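Local coordinates for putative methyltransferase protein (Bacteroides fragilis, PDB 5BP9) that binds S-adenosyl-L-homocysteine and probably acts as an S-adenosylmethionine-dependent methyltransferase, at residues Y223-F229 / F241-D247; C196-S202 / Y271-L277; L152-F157 / L182-M187. All coordinates share one frame; numbering follows the deposited sequence.

Interaction 1 of 3, residues Y223-F229 / F241-D247; sequences YYGEIDF and FDWLYID. With ETE (2-{2-[2-2-(methoxy-ethoxy)-ethoxy]-ethoxy}-ethanol), chain B.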
loop_
_atom_site.group_PDB
_atom_site.type_symbol
_atom_site.label_atom_id
_atom_site.label_comp_id
_atom_site.label_asym_id
_atom_site.label_seq_id
_atom_site.Cartn_x
_atom_site.Cartn_y
_atom_site.Cartn_z
ATOM N N TYR A 223 4.514 16.019 -10.721
ATOM C CA TYR A 223 5.627 15.334 -10.084
ATOM C C TYR A 223 5.819 13.976 -10.767
ATOM O O TYR A 223 4.835 13.268 -11.040
ATOM C CB TYR A 223 5.350 15.163 -8.589
ATOM C CG TYR A 223 6.332 14.290 -7.860
ATOM C CD1 TYR A 223 7.675 14.652 -7.749
ATOM C CD2 TYR A 223 5.937 13.103 -7.265
ATOM C CE1 TYR A 223 8.588 13.857 -7.073
ATOM C CE2 TYR A 223 6.841 12.306 -6.596
ATOM C CZ TYR A 223 8.175 12.687 -6.499
ATOM O OH TYR A 223 9.098 11.889 -5.849
ATOM N N TYR A 224 7.071 13.616 -11.049
ATOM C CA TYR A 224 7.358 12.423 -11.836
ATOM C C TYR A 224 6.867 11.107 -11.187
ATOM O O TYR A 224 6.604 10.144 -11.892
ATOM C CB TYR A 224 8.847 12.302 -12.189
ATOM C CG TYR A 224 9.776 12.285 -10.993
ATOM C CD1 TYR A 224 9.978 11.141 -10.235
ATOM C CD2 TYR A 224 10.458 13.440 -10.619
ATOM C CE1 TYR A 224 10.826 11.155 -9.127
ATOM C CE2 TYR A 224 11.305 13.451 -9.546
ATOM C CZ TYR A 224 11.477 12.312 -8.788
ATOM O OH TYR A 224 12.339 12.374 -7.712
ATOM N N GLY A 225 6.741 11.084 -9.863
ATOM C CA GLY A 225 6.248 9.906 -9.146
ATOM C C GLY A 225 4.734 9.718 -9.202
ATOM O O GLY A 225 4.232 8.701 -8.706
ATOM N N GLU A 226 4.007 10.671 -9.794
ATOM C CA GLU A 226 2.546 10.544 -9.979
ATOM C C GLU A 226 2.274 9.713 -11.246
ATOM O O GLU A 226 2.210 10.255 -12.370
ATOM C CB GLU A 226 1.877 11.925 -10.042
ATOM C CG GLU A 226 1.910 12.655 -8.696
ATOM C CD GLU A 226 1.293 14.022 -8.715
ATOM O OE1 GLU A 226 1.157 14.625 -9.802
ATOM O OE2 GLU A 226 0.966 14.520 -7.633
ATOM N N ILE A 227 2.162 8.402 -11.038
ATOM C CA ILE A 227 1.982 7.390 -12.093
ATOM C C ILE A 227 0.498 7.010 -12.107
ATOM O O ILE A 227 -0.205 7.153 -11.119
ATOM C CB ILE A 227 2.844 6.117 -11.763
ATOM C CG1 ILE A 227 4.321 6.483 -11.624
ATOM C CG2 ILE A 227 2.714 5.004 -12.806
ATOM C CD1 ILE A 227 4.862 7.259 -12.791
ATOM N N ASP A 228 0.029 6.508 -13.233
ATOM C CA ASP A 228 -1.250 5.830 -13.286
ATOM C C ASP A 228 -1.098 4.431 -13.820
ATOM O O ASP A 228 -0.213 4.135 -14.634
ATOM C CB ASP A 228 -2.263 6.595 -14.107
ATOM C CG ASP A 228 -1.830 6.770 -15.532
ATOM O OD1 ASP A 228 -2.029 5.851 -16.366
ATOM O OD2 ASP A 228 -1.241 7.830 -15.798
ATOM N N PHE A 229 -1.975 3.580 -13.328
ATOM C CA PHE A 229 -2.023 2.178 -13.711
ATOM C C PHE A 229 -3.467 1.734 -13.957
ATOM O O PHE A 229 -4.410 2.377 -13.546
ATOM C CB PHE A 229 -1.426 1.307 -12.607
ATOM C CG PHE A 229 0.060 1.445 -12.431
ATOM C CD1 PHE A 229 0.930 1.002 -13.417
ATOM C CD2 PHE A 229 0.592 1.911 -11.255
ATOM C CE1 PHE A 229 2.288 1.052 -13.251
ATOM C CE2 PHE A 229 1.957 1.972 -11.081
ATOM C CZ PHE A 229 2.807 1.551 -12.076
ATOM N N PHE A 241 -6.290 3.931 -12.056
ATOM C CA PHE A 241 -6.066 4.559 -10.767
ATOM C C PHE A 241 -4.735 5.275 -10.713
ATOM O O PHE A 241 -3.782 4.883 -11.382
ATOM C CB PHE A 241 -6.161 3.553 -9.605
ATOM C CG PHE A 241 -5.200 2.397 -9.704
ATOM C CD1 PHE A 241 -5.537 1.257 -10.435
ATOM C CD2 PHE A 241 -3.950 2.428 -9.069
ATOM C CE1 PHE A 241 -4.666 0.179 -10.521
ATOM C CE2 PHE A 241 -3.080 1.346 -9.130
ATOM C CZ PHE A 241 -3.421 0.219 -9.875
ATOM N N ASP A 242 -4.681 6.311 -9.865
ATOM C CA ASP A 242 -3.443 7.012 -9.580
ATOM C C ASP A 242 -2.633 6.239 -8.526
ATOM O O ASP A 242 -3.191 5.733 -7.553
ATOM C CB ASP A 242 -3.755 8.426 -9.051
ATOM C CG ASP A 242 -4.448 9.308 -10.088
ATOM O OD1 ASP A 242 -4.286 9.109 -11.322
ATOM O OD2 ASP A 242 -5.145 10.233 -9.666
ATOM N N TRP A 243 -1.313 6.155 -8.721
ATOM C CA TRP A 243 -0.443 5.401 -7.821
ATOM C C TRP A 243 0.804 6.254 -7.599
ATOM O O TRP A 243 1.599 6.432 -8.496
ATOM C CB TRP A 243 -0.113 4.004 -8.382
ATOM C CG TRP A 243 0.300 2.973 -7.366
ATOM C CD1 TRP A 243 1.481 2.271 -7.318
ATOM C CD2 TRP A 243 -0.511 2.465 -6.305
ATOM N NE1 TRP A 243 1.458 1.390 -6.266
ATOM C CE2 TRP A 243 0.253 1.485 -5.625
ATOM C CE3 TRP A 243 -1.799 2.736 -5.867
ATOM C CZ2 TRP A 243 -0.246 0.781 -4.521
ATOM C CZ3 TRP A 243 -2.292 2.063 -4.769
ATOM C CH2 TRP A 243 -1.515 1.094 -4.097
ATOM N N LEU A 244 0.946 6.782 -6.388
ATOM C CA LEU A 244 2.045 7.683 -6.069
ATOM C C LEU A 244 3.288 6.939 -5.613
ATOM O O LEU A 244 3.249 6.133 -4.664
ATOM C CB LEU A 244 1.625 8.627 -4.949
ATOM C CG LEU A 244 2.671 9.647 -4.454
ATOM C CD1 LEU A 244 3.017 10.682 -5.514
ATOM C CD2 LEU A 244 2.158 10.313 -3.184
ATOM N N TYR A 245 4.401 7.219 -6.284
ATOM C CA TYR A 245 5.745 6.927 -5.766
ATOM C C TYR A 245 6.325 8.250 -5.302
ATOM O O TYR A 245 6.081 9.268 -5.921
ATOM C CB TYR A 245 6.642 6.320 -6.858
ATOM C CG TYR A 245 6.163 4.987 -7.360
ATOM C CD1 TYR A 245 5.108 4.912 -8.266
ATOM C CD2 TYR A 245 6.746 3.816 -6.935
ATOM C CE1 TYR A 245 4.633 3.694 -8.713
ATOM C CE2 TYR A 245 6.284 2.582 -7.384
ATOM C CZ TYR A 245 5.224 2.525 -8.273
ATOM O OH TYR A 245 4.746 1.301 -8.724
ATOM N N ILE A 246 7.049 8.246 -4.193
ATOM C CA ILE A 246 7.520 9.506 -3.637
ATOM C C ILE A 246 8.920 9.306 -3.067
ATOM O O ILE A 246 9.191 8.351 -2.316
ATOM C CB ILE A 246 6.515 10.067 -2.603
ATOM C CG1 ILE A 246 6.887 11.489 -2.170
ATOM C CG2 ILE A 246 6.383 9.142 -1.388
ATOM C CD1 ILE A 246 5.803 12.179 -1.379
ATOM N N ASP A 247 9.824 10.194 -3.462
ATOM C CA ASP A 247 11.187 10.193 -2.884
ATOM C C ASP A 247 11.174 10.711 -1.455
ATOM O O ASP A 247 10.248 11.449 -1.064
ATOM C CB ASP A 247 12.137 11.017 -3.778
ATOM C CG ASP A 247 11.866 12.486 -3.702
ATOM O OD1 ASP A 247 11.040 12.980 -4.468
ATOM O OD2 ASP A 247 12.434 13.155 -2.815
HETATM O OH2 ETE B . -7.678 1.347 -6.804
HETATM C C12 ETE B . -7.089 0.088 -7.116
HETATM C C22 ETE B . -5.653 0.175 -6.640
HETATM O OH3 ETE B . -4.990 -1.073 -6.797
HETATM C C13 ETE B . -2.822 -2.101 -7.034
HETATM C C23 ETE B . -3.623 -0.975 -6.399
HETATM O OH4 ETE B . -1.447 -1.998 -6.664
HETATM C C14 ETE B . -0.051 -1.253 -8.466
HETATM C C24 ETE B . -0.521 -2.452 -7.654
HETATM O OH5 ETE B . 0.624 -1.689 -9.644
HETATM C C15 ETE B . 2.861 -1.847 -10.573
HETATM C C25 ETE B . 1.949 -2.182 -9.399
HETATM O OH6 ETE B . 3.802 -2.908 -10.767
HETATM C C26 ETE B . 4.257 -3.040 -12.113
#
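Five backbone hydrogen bonds join residues 225-229 to 241-245 in an antiparallel beta hairpin built from strands 226-233 and 236-244. Ile-227 pairs with Trp-243 and Phe-229 with Phe-241 as hydrogen-bonded pairs. The bond from Ile-227 N to Trp-243 O is the longest of the set at 3.3 Å, whereas Tyr-245 N reaches Gly-225 O at 2.8 Å, just beyond the last bridge. Between these pairs Leu-244 CA and Asp-242 CA turn their hydrogens to Gly-225 O and Ile-227 O.

Aromatic packing dominates the face that carries Ile-227, Phe-229, Phe-241 and Trp-243. Phe-229 CB lies over the Phe-241 ring in a CH-pi contact, 4.0 Å from its centroid. Phe-241 CG sits between its own backbone N and carbonyl carbon (chi1 58°), which brings the ring back beside the partner strand. The Phe-229 ring meets Trp-243 CB with its edge, CD2 at 3.6 Å, and its plane stands at 65° to the indole. The same ring turns CE2 toward the Tyr-245 hydroxyl.

The glycol chain ETE runs along this aromatic surface. Its C22 lies over the centre of one Phe-241 face, with the Phe-229 backbone on the opposite face; C23 is 3.7 Å from Trp-243 CZ3, and C15 covers a face of Phe-229.

At the far end, Tyr-223 OH donates to Asp-247 OD1 at 2.6 Å, meeting the carboxylate on its anti side. That oxygen also bonds Thr-250 OG1; Asp-247 is the N-cap of helix 248-257, its side chain capping a backbone N there.

The hairpin therefore presents an aromatic wall to the bound glycol, and Trp-243 also touches S-adenosyl-L-homocysteine, while the short phenol-carboxylate bond ties the turn before the first strand to the start of a helix.

Interaction 2 of 3, residues C196-S202 / Y271-L277; sequences CILMDSS and YDYLARL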
loop_
_atom_site.group_PDB
_atom_site.type_symbol
_atom_site.label_atom_id
_atom_site.label_comp_id
_atom_site.label_asym_id
_atom_site.label_seq_id
_atom_site.Cartn_x
_atom_site.Cartn_y
_atom_site.Cartn_z
ATOM N N CYS A 196 3.024 5.433 15.151
ATOM C CA CYS A 196 3.791 5.747 13.950
ATOM C C CYS A 196 3.222 5.071 12.719
ATOM O O CYS A 196 2.453 4.106 12.813
ATOM C CB CYS A 196 5.269 5.417 14.136
ATOM S SG CYS A 196 5.690 3.685 13.967
ATOM N N ILE A 197 3.601 5.625 11.575
ATOM C CA ILE A 197 3.307 5.045 10.268
ATOM C C ILE A 197 4.645 4.556 9.726
ATOM O O ILE A 197 5.630 5.310 9.743
ATOM C CB ILE A 197 2.775 6.106 9.305
ATOM C CG1 ILE A 197 1.535 6.796 9.871
ATOM C CG2 ILE A 197 2.464 5.499 7.947
ATOM C CD1 ILE A 197 1.413 8.236 9.432
ATOM N N LEU A 198 4.658 3.327 9.226
ATOM C CA LEU A 198 5.819 2.762 8.528
ATOM C C LEU A 198 5.423 2.607 7.066
ATOM O O LEU A 198 4.471 1.888 6.739
ATOM C CB LEU A 198 6.219 1.425 9.155
ATOM C CG LEU A 198 6.617 1.516 10.626
ATOM C CD1 LEU A 198 6.832 0.109 11.191
ATOM C CD2 LEU A 198 7.853 2.372 10.828
HETATM N N MSE A 199 6.143 3.302 6.197
HETATM C CA MSE A 199 5.795 3.400 4.763
HETATM C C MSE A 199 7.021 3.227 3.926
HETATM O O MSE A 199 8.025 3.877 4.175
HETATM C CB MSE A 199 5.207 4.801 4.485
HETATM C CG MSE A 199 4.854 5.052 2.998
HETATM SE SE MSE A 199 4.398 6.946 2.677
HETATM C CE MSE A 199 2.616 6.512 3.272
ATOM N N ASP A 200 6.931 2.390 2.900
ATOM C CA ASP A 200 8.000 2.284 1.923
ATOM C C ASP A 200 7.588 2.965 0.617
ATOM O O ASP A 200 6.414 3.049 0.275
ATOM C CB ASP A 200 8.387 0.834 1.679
ATOM C CG ASP A 200 7.371 0.109 0.834
ATOM O OD1 ASP A 200 6.182 0.125 1.173
ATOM O OD2 ASP A 200 7.710 -0.411 -0.219
ATOM N N SER A 201 8.583 3.480 -0.084
ATOM C CA SER A 201 8.386 3.971 -1.452
ATOM C C SER A 201 9.712 3.932 -2.207
ATOM O O SER A 201 10.675 3.311 -1.771
ATOM C CB SER A 201 7.779 5.384 -1.431
ATOM O OG SER A 201 7.224 5.708 -2.707
ATOM N N SER A 202 9.741 4.629 -3.331
ATOM C CA SER A 202 10.872 4.625 -4.269
ATOM C C SER A 202 11.011 5.998 -4.891
ATOM O O SER A 202 10.002 6.655 -5.142
ATOM C CB SER A 202 10.657 3.608 -5.411
ATOM O OG SER A 202 10.710 2.293 -4.954
ATOM N N TYR A 271 16.762 2.276 -5.236
ATOM C CA TYR A 271 16.167 3.619 -5.028
ATOM C C TYR A 271 14.943 3.615 -4.094
ATOM O O TYR A 271 14.175 4.567 -4.056
ATOM C CB TYR A 271 15.824 4.316 -6.364
ATOM C CG TYR A 271 17.021 4.514 -7.264
ATOM C CD1 TYR A 271 17.925 5.542 -7.025
ATOM C CD2 TYR A 271 17.247 3.666 -8.322
ATOM C CE1 TYR A 271 19.035 5.728 -7.843
ATOM C CE2 TYR A 271 18.363 3.823 -9.151
ATOM C CZ TYR A 271 19.249 4.862 -8.907
ATOM O OH TYR A 271 20.359 5.041 -9.718
ATOM N N ASP A 272 14.815 2.540 -3.332
ATOM C CA ASP A 272 13.716 2.317 -2.414
ATOM C C ASP A 272 14.129 2.555 -0.967
ATOM O O ASP A 272 15.306 2.482 -0.606
ATOM C CB ASP A 272 13.079 0.925 -2.584
ATOM C CG ASP A 272 14.086 -0.216 -2.636
ATOM O OD1 ASP A 272 15.308 0.008 -2.735
ATOM O OD2 ASP A 272 13.612 -1.354 -2.573
ATOM N N TYR A 273 13.130 2.852 -0.137
ATOM C CA TYR A 273 13.386 3.152 1.257
ATOM C C TYR A 273 12.168 2.892 2.125
ATOM O O TYR A 273 11.028 2.847 1.618
ATOM C CB TYR A 273 13.846 4.599 1.433
ATOM C CG TYR A 273 12.747 5.584 1.142
ATOM C CD1 TYR A 273 12.532 6.013 -0.140
ATOM C CD2 TYR A 273 11.909 6.042 2.153
ATOM C CE1 TYR A 273 11.493 6.864 -0.468
ATOM C CE2 TYR A 273 10.855 6.914 1.861
ATOM C CZ TYR A 273 10.658 7.328 0.558
ATOM O OH TYR A 273 9.613 8.156 0.304
ATOM N N LEU A 274 12.445 2.736 3.421
ATOM C CA LEU A 274 11.425 2.639 4.461
ATOM C C LEU A 274 11.543 3.865 5.319
ATOM O O LEU A 274 12.649 4.182 5.793
ATOM C CB LEU A 274 11.592 1.376 5.288
ATOM C CG LEU A 274 10.599 1.170 6.453
ATOM C CD1 LEU A 274 9.187 0.886 5.953
ATOM C CD2 LEU A 274 11.088 0.092 7.399
ATOM N N ALA A 275 10.411 4.563 5.506
ATOM C CA ALA A 275 10.344 5.734 6.359
ATOM C C ALA A 275 9.368 5.529 7.507
ATOM O O ALA A 275 8.435 4.721 7.422
ATOM C CB ALA A 275 9.918 6.958 5.561
ATOM N N ARG A 276 9.605 6.280 8.576
ATOM C CA ARG A 276 8.708 6.344 9.741
ATOM C C ARG A 276 8.177 7.755 9.852
ATOM O O ARG A 276 8.957 8.714 9.867
ATOM C CB ARG A 276 9.460 5.972 11.037
ATOM C CG ARG A 276 8.574 6.007 12.276
ATOM C CD ARG A 276 9.192 5.252 13.447
ATOM N NE ARG A 276 10.490 5.804 13.817
ATOM C CZ ARG A 276 11.426 5.160 14.514
ATOM N NH1 ARG A 276 12.585 5.774 14.797
ATOM N NH2 ARG A 276 11.218 3.914 14.924
ATOM N N LEU A 277 6.855 7.876 9.910
ATOM C CA LEU A 277 6.173 9.155 10.043
ATOM C C LEU A 277 5.487 9.195 11.423
ATOM O O LEU A 277 4.826 8.249 11.834
ATOM C CB LEU A 277 5.132 9.352 8.926
ATOM C CG LEU A 277 5.638 9.137 7.484
ATOM C CD1 LEU A 277 4.487 9.017 6.476
ATOM C CD2 LEU A 277 6.569 10.243 7.052
#
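Strands 196-202 and 272-277 run antiparallel, their axes 4.6 Å apart at closest approach, and three hydrogen-bonded pairs, Ile-197 with Leu-277, Met-199 with Ala-275 and Ser-201 with Tyr-273, give six N-H···O bonds of 2.8 to 3.0 Å.

On the face of these three pairs, Ile-197 CD1 packs against Leu-277 CB at 3.9 Å, and the selenium of Met-199, a selenomethionine, approaches Leu-277 CD1. A chi1 of 69° lays the Tyr-273 ring over the backbone of the partner strand. One ring face thereby covers Ser-201 N, Tyr-273 OH passes 3.7 Å from Ser-201 CB on its way to a hydrogen bond with Ile-246 O, and Ala-275 CB sits at the ring edge. Helix 248-257 covers this face through Leu-251.

The other face is more mixed. Leu-198 and Arg-276 lie side by side, with Leu-198 CD2 3.9 Å from Arg-276 CB; further out, Arg-276 CD passes Cys-196 SG at 3.9 Å. Leu-274 CD1 rests on the Met-199 carbonyl, while Ser-202 OG is beside Asp-272 CB.

The side chains meet across the strands mainly through carbon, and several polar ends bond outside the pair: Arg-276 in a salt bridge to Glu-263, and Asp-200, which accepts from the backbone N of Asn-169 and Gly-170, so this seam, where the parallel methyltransferase sheet turns antiparallel, also anchors a neighbouring loop.

Interaction 3 of 3, residues L152-F157 / L182-M187; sequences LFDERF and LFFRKM. With SAH (S-adenosyl-L-homocysteine), chain D.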
loop_
_atom_site.group_PDB
_atom_site.type_symbol
_atom_site.label_atom_id
_atom_site.label_comp_id
_atom_site.label_asym_id
_atom_site.label_seq_id
_atom_site.Cartn_x
_atom_site.Cartn_y
_atom_site.Cartn_z
ATOM N N LEU A 152 -9.405 3.367 3.233
ATOM C CA LEU A 152 -8.693 4.117 4.253
ATOM C C LEU A 152 -9.277 5.511 4.498
ATOM O O LEU A 152 -9.330 5.971 5.643
ATOM C CB LEU A 152 -7.209 4.250 3.828
ATOM C CG LEU A 152 -6.293 5.093 4.724
ATOM C CD1 LEU A 152 -6.109 4.413 6.063
ATOM C CD2 LEU A 152 -4.954 5.335 4.053
ATOM N N PHE A 153 -9.697 6.176 3.410
ATOM C CA PHE A 153 -10.133 7.563 3.465
ATOM C C PHE A 153 -11.607 7.760 3.852
ATOM O O PHE A 153 -12.056 8.908 4.020
ATOM C CB PHE A 153 -9.824 8.256 2.148
ATOM C CG PHE A 153 -8.367 8.274 1.828
ATOM C CD1 PHE A 153 -7.493 9.035 2.599
ATOM C CD2 PHE A 153 -7.859 7.509 0.800
ATOM C CE1 PHE A 153 -6.145 9.026 2.324
ATOM C CE2 PHE A 153 -6.511 7.510 0.520
ATOM C CZ PHE A 153 -5.654 8.274 1.269
ATOM N N ASP A 154 -12.329 6.664 4.039
ATOM C CA ASP A 154 -13.764 6.714 4.364
ATOM C C ASP A 154 -13.926 7.502 5.661
ATOM O O ASP A 154 -13.301 7.170 6.662
ATOM C CB ASP A 154 -14.291 5.268 4.497
ATOM C CG ASP A 154 -15.789 5.167 4.602
ATOM O OD1 ASP A 154 -16.436 6.054 5.180
ATOM O OD2 ASP A 154 -16.331 4.147 4.124
ATOM N N GLU A 155 -14.771 8.546 5.638
ATOM C CA GLU A 155 -15.018 9.358 6.827
ATOM C C GLU A 155 -15.591 8.533 7.969
ATOM O O GLU A 155 -15.466 8.923 9.130
ATOM C CB GLU A 155 -15.967 10.519 6.506
ATOM C CG GLU A 155 -15.378 11.547 5.558
ATOM C CD GLU A 155 -15.577 11.253 4.079
ATOM O OE1 GLU A 155 -16.102 10.143 3.703
ATOM O OE2 GLU A 155 -15.201 12.166 3.293
ATOM N N ARG A 156 -16.273 7.425 7.639
ATOM C CA ARG A 156 -16.863 6.543 8.649
ATOM C C ARG A 156 -15.884 5.533 9.255
ATOM O O ARG A 156 -16.227 4.875 10.219
ATOM C CB ARG A 156 -18.063 5.771 8.069
ATOM C CG ARG A 156 -19.163 6.624 7.437
ATOM C CD ARG A 156 -20.057 5.775 6.535
ATOM N NE ARG A 156 -19.317 5.160 5.423
ATOM C CZ ARG A 156 -19.801 4.234 4.593
ATOM N NH1 ARG A 156 -21.052 3.793 4.721
ATOM N NH2 ARG A 156 -19.031 3.743 3.620
ATOM N N PHE A 157 -14.688 5.376 8.680
ATOM C CA PHE A 157 -13.683 4.442 9.204
ATOM C C PHE A 157 -12.988 5.121 10.378
ATOM O O PHE A 157 -12.244 6.107 10.205
ATOM C CB PHE A 157 -12.661 4.060 8.112
ATOM C CG PHE A 157 -11.503 3.227 8.606
ATOM C CD1 PHE A 157 -11.713 2.082 9.383
ATOM C CD2 PHE A 157 -10.193 3.551 8.252
ATOM C CE1 PHE A 157 -10.653 1.315 9.835
ATOM C CE2 PHE A 157 -9.131 2.787 8.710
ATOM C CZ PHE A 157 -9.363 1.664 9.499
ATOM N N LEU A 182 -5.182 15.584 2.962
ATOM C CA LEU A 182 -6.223 14.614 3.326
ATOM C C LEU A 182 -5.610 13.418 4.019
ATOM O O LEU A 182 -6.122 12.948 5.035
ATOM C CB LEU A 182 -6.979 14.149 2.076
ATOM C CG LEU A 182 -8.045 13.060 2.246
ATOM C CD1 LEU A 182 -9.316 13.630 2.859
ATOM C CD2 LEU A 182 -8.339 12.403 0.905
ATOM N N PHE A 183 -4.509 12.919 3.451
ATOM C CA PHE A 183 -3.833 11.768 4.033
ATOM C C PHE A 183 -3.416 12.036 5.489
ATOM O O PHE A 183 -3.702 11.232 6.382
ATOM C CB PHE A 183 -2.625 11.388 3.164
ATOM C CG PHE A 183 -1.750 10.346 3.795
ATOM C CD1 PHE A 183 -2.222 9.050 3.960
ATOM C CD2 PHE A 183 -0.503 10.664 4.278
ATOM C CE1 PHE A 183 -1.446 8.095 4.599
ATOM C CE2 PHE A 183 0.301 9.698 4.880
ATOM C CZ PHE A 183 -0.176 8.415 5.072
ATOM N N PHE A 184 -2.722 13.158 5.727
ATOM C CA PHE A 184 -2.246 13.448 7.066
ATOM C C PHE A 184 -3.378 13.767 8.040
ATOM O O PHE A 184 -3.288 13.428 9.216
ATOM C CB PHE A 184 -1.164 14.522 7.038
ATOM C CG PHE A 184 0.160 13.987 6.539
ATOM C CD1 PHE A 184 0.824 13.003 7.275
ATOM C CD2 PHE A 184 0.738 14.422 5.356
ATOM C CE1 PHE A 184 2.035 12.468 6.832
ATOM C CE2 PHE A 184 1.961 13.922 4.940
ATOM C CZ PHE A 184 2.605 12.925 5.656
ATOM N N ARG A 185 -4.471 14.354 7.547
ATOM C CA ARG A 185 -5.666 14.523 8.388
ATOM C C ARG A 185 -6.218 13.180 8.835
ATOM O O ARG A 185 -6.572 13.022 10.003
ATOM C CB ARG A 185 -6.766 15.318 7.701
ATOM C CG ARG A 185 -6.487 16.803 7.623
ATOM C CD ARG A 185 -7.736 17.592 7.247
ATOM N NE ARG A 185 -8.238 17.331 5.891
ATOM C CZ ARG A 185 -7.806 17.902 4.763
ATOM N NH1 ARG A 185 -6.807 18.769 4.761
ATOM N NH2 ARG A 185 -8.385 17.587 3.606
ATOM N N LYS A 186 -6.263 12.213 7.927
ATOM C CA LYS A 186 -6.756 10.893 8.286
ATOM C C LYS A 186 -5.806 10.212 9.276
ATOM O O LYS A 186 -6.240 9.563 10.231
ATOM C CB LYS A 186 -6.955 10.020 7.040
ATOM C CG LYS A 186 -7.622 8.679 7.315
ATOM C CD LYS A 186 -9.120 8.874 7.510
ATOM C CE LYS A 186 -9.747 7.735 8.261
ATOM N NZ LYS A 186 -11.221 7.918 8.332
HETATM N N MSE A 187 -4.508 10.378 9.060
HETATM C CA MSE A 187 -3.518 9.790 9.970
HETATM C C MSE A 187 -3.627 10.332 11.380
HETATM O O MSE A 187 -3.540 9.570 12.352
HETATM C CB MSE A 187 -2.087 10.009 9.461
HETATM C CG MSE A 187 -1.743 9.334 8.142
HETATM SE SE MSE A 187 -1.854 7.373 8.230
HETATM C CE MSE A 187 -3.566 7.217 7.413
HETATM N N SAH D . -0.041 -4.734 0.760
HETATM C CA SAH D . -0.288 -5.826 -0.259
HETATM C CB SAH D . -0.971 -5.344 -1.548
HETATM C CG SAH D . -0.315 -4.156 -2.254
HETATM S SD SAH D . -1.260 -3.675 -3.671
HETATM C C SAH D . 1.002 -6.505 -0.627
HETATM O O SAH D . 2.076 -6.102 -0.192
HETATM O OXT SAH D . 1.045 -7.485 -1.369
HETATM C "C5'" SAH D . -2.202 -2.310 -3.038
HETATM C "C4'" SAH D . -3.484 -2.751 -2.341
HETATM O "O4'" SAH D . -4.119 -1.577 -1.792
HETATM C "C3'" SAH D . -4.537 -3.422 -3.219
HETATM O "O3'" SAH D . -4.953 -4.671 -2.620
HETATM C "C2'" SAH D . -5.663 -2.396 -3.302
HETATM O "O2'" SAH D . -6.957 -2.923 -3.523
HETATM C "C1'" SAH D . -5.538 -1.672 -1.982
HETATM N N9 SAH D . -6.090 -0.310 -1.899
HETATM C C8 SAH D . -6.003 0.649 -2.836
HETATM N N7 SAH D . -6.522 1.787 -2.485
HETATM C C5 SAH D . -6.970 1.567 -1.198
HETATM C C6 SAH D . -7.625 2.373 -0.256
HETATM N N6 SAH D . -7.942 3.659 -0.486
HETATM N N1 SAH D . -7.943 1.830 0.951
HETATM C C2 SAH D . -7.631 0.536 1.179
HETATM N N3 SAH D . -7.004 -0.318 0.351
HETATM C C4 SAH D . -6.705 0.249 -0.835
#
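Lys-186 reaches from helix 180-190 into the loop 152-157 and ends within a type I beta turn, Asp-154 to Phe-157, of the Rossmann-like methyltransferase fold. Its CG stands anti to the backbone N (chi1 -173°) and the chain bends at chi2, after which it runs extended past the Leu-152 carbonyl, with CE 3.2 Å from Leu-152 O. NZ then donates to Asp-154 O and to Phe-157 O, both at 2.8 Å. It lies in the carbonyl plane of Phe-157 but is tilted from that of Asp-154, whose oxygen takes Phe-157 N from the opposite face. One ammonium group thus holds both ends of the turn and would be expected to polarise the two carbonyls.

The turn has a second fastening within the loop. Arg-156 grips the Asp-154 carboxylate side-on, NE to OD1 and NH2 to OD2, both through syn lone pairs, and Arg-156 N completes an Asx turn on OD1.

Apolar side chains close the remainder of the contact. The Phe-153 ring inserts its CE1 edge toward the helix, 4.0 Å from Phe-183 CA, while Leu-182 CD2 approaches Phe-153 CD1 obliquely at 3.9 Å. Leu-152 CD2 lies over a face of Phe-153. Leu-152 and Met-187 cross at about a right angle, the selenomethionine chain of Met-187 bending at chi2 and chi3 so that its CE arrives 4.0 Å from Leu-152 CD1.

The same loop begins beside the adenine of S-adenosyl-L-homocysteine, which the packing probably helps to position: Leu-152 N donates to SAH N1 at 3.1 Å, the N-H pointing almost straight at the ring nitrogen.

How the interactions relate
Interactions 1 and 2 meet directly: Ile-246 O lies 2.7 Å from Tyr-273 OH and Ile-246 N 2.9 Å from Ser-201 OG, both probable hydrogen bonds, which would tie the hairpin's exit to the central sheet. Along the chain, interaction 1 is nested within the loop that interaction 2 closes. Interaction 3 joins interaction 2 by packing alone, with Met-187 CG 3.6 Å from Ile-197 CD1 and Phe-183 CZ 3.8 Å from Met-199 CE. Interactions 1 and 3 stay about 8 Å apart at their nearest atoms, yet both border S-adenosyl-L-homocysteine, through Trp-243 and Leu-152. Interaction 2 stands farther back, the Asp-200 side chain about 8 Å from that ligand.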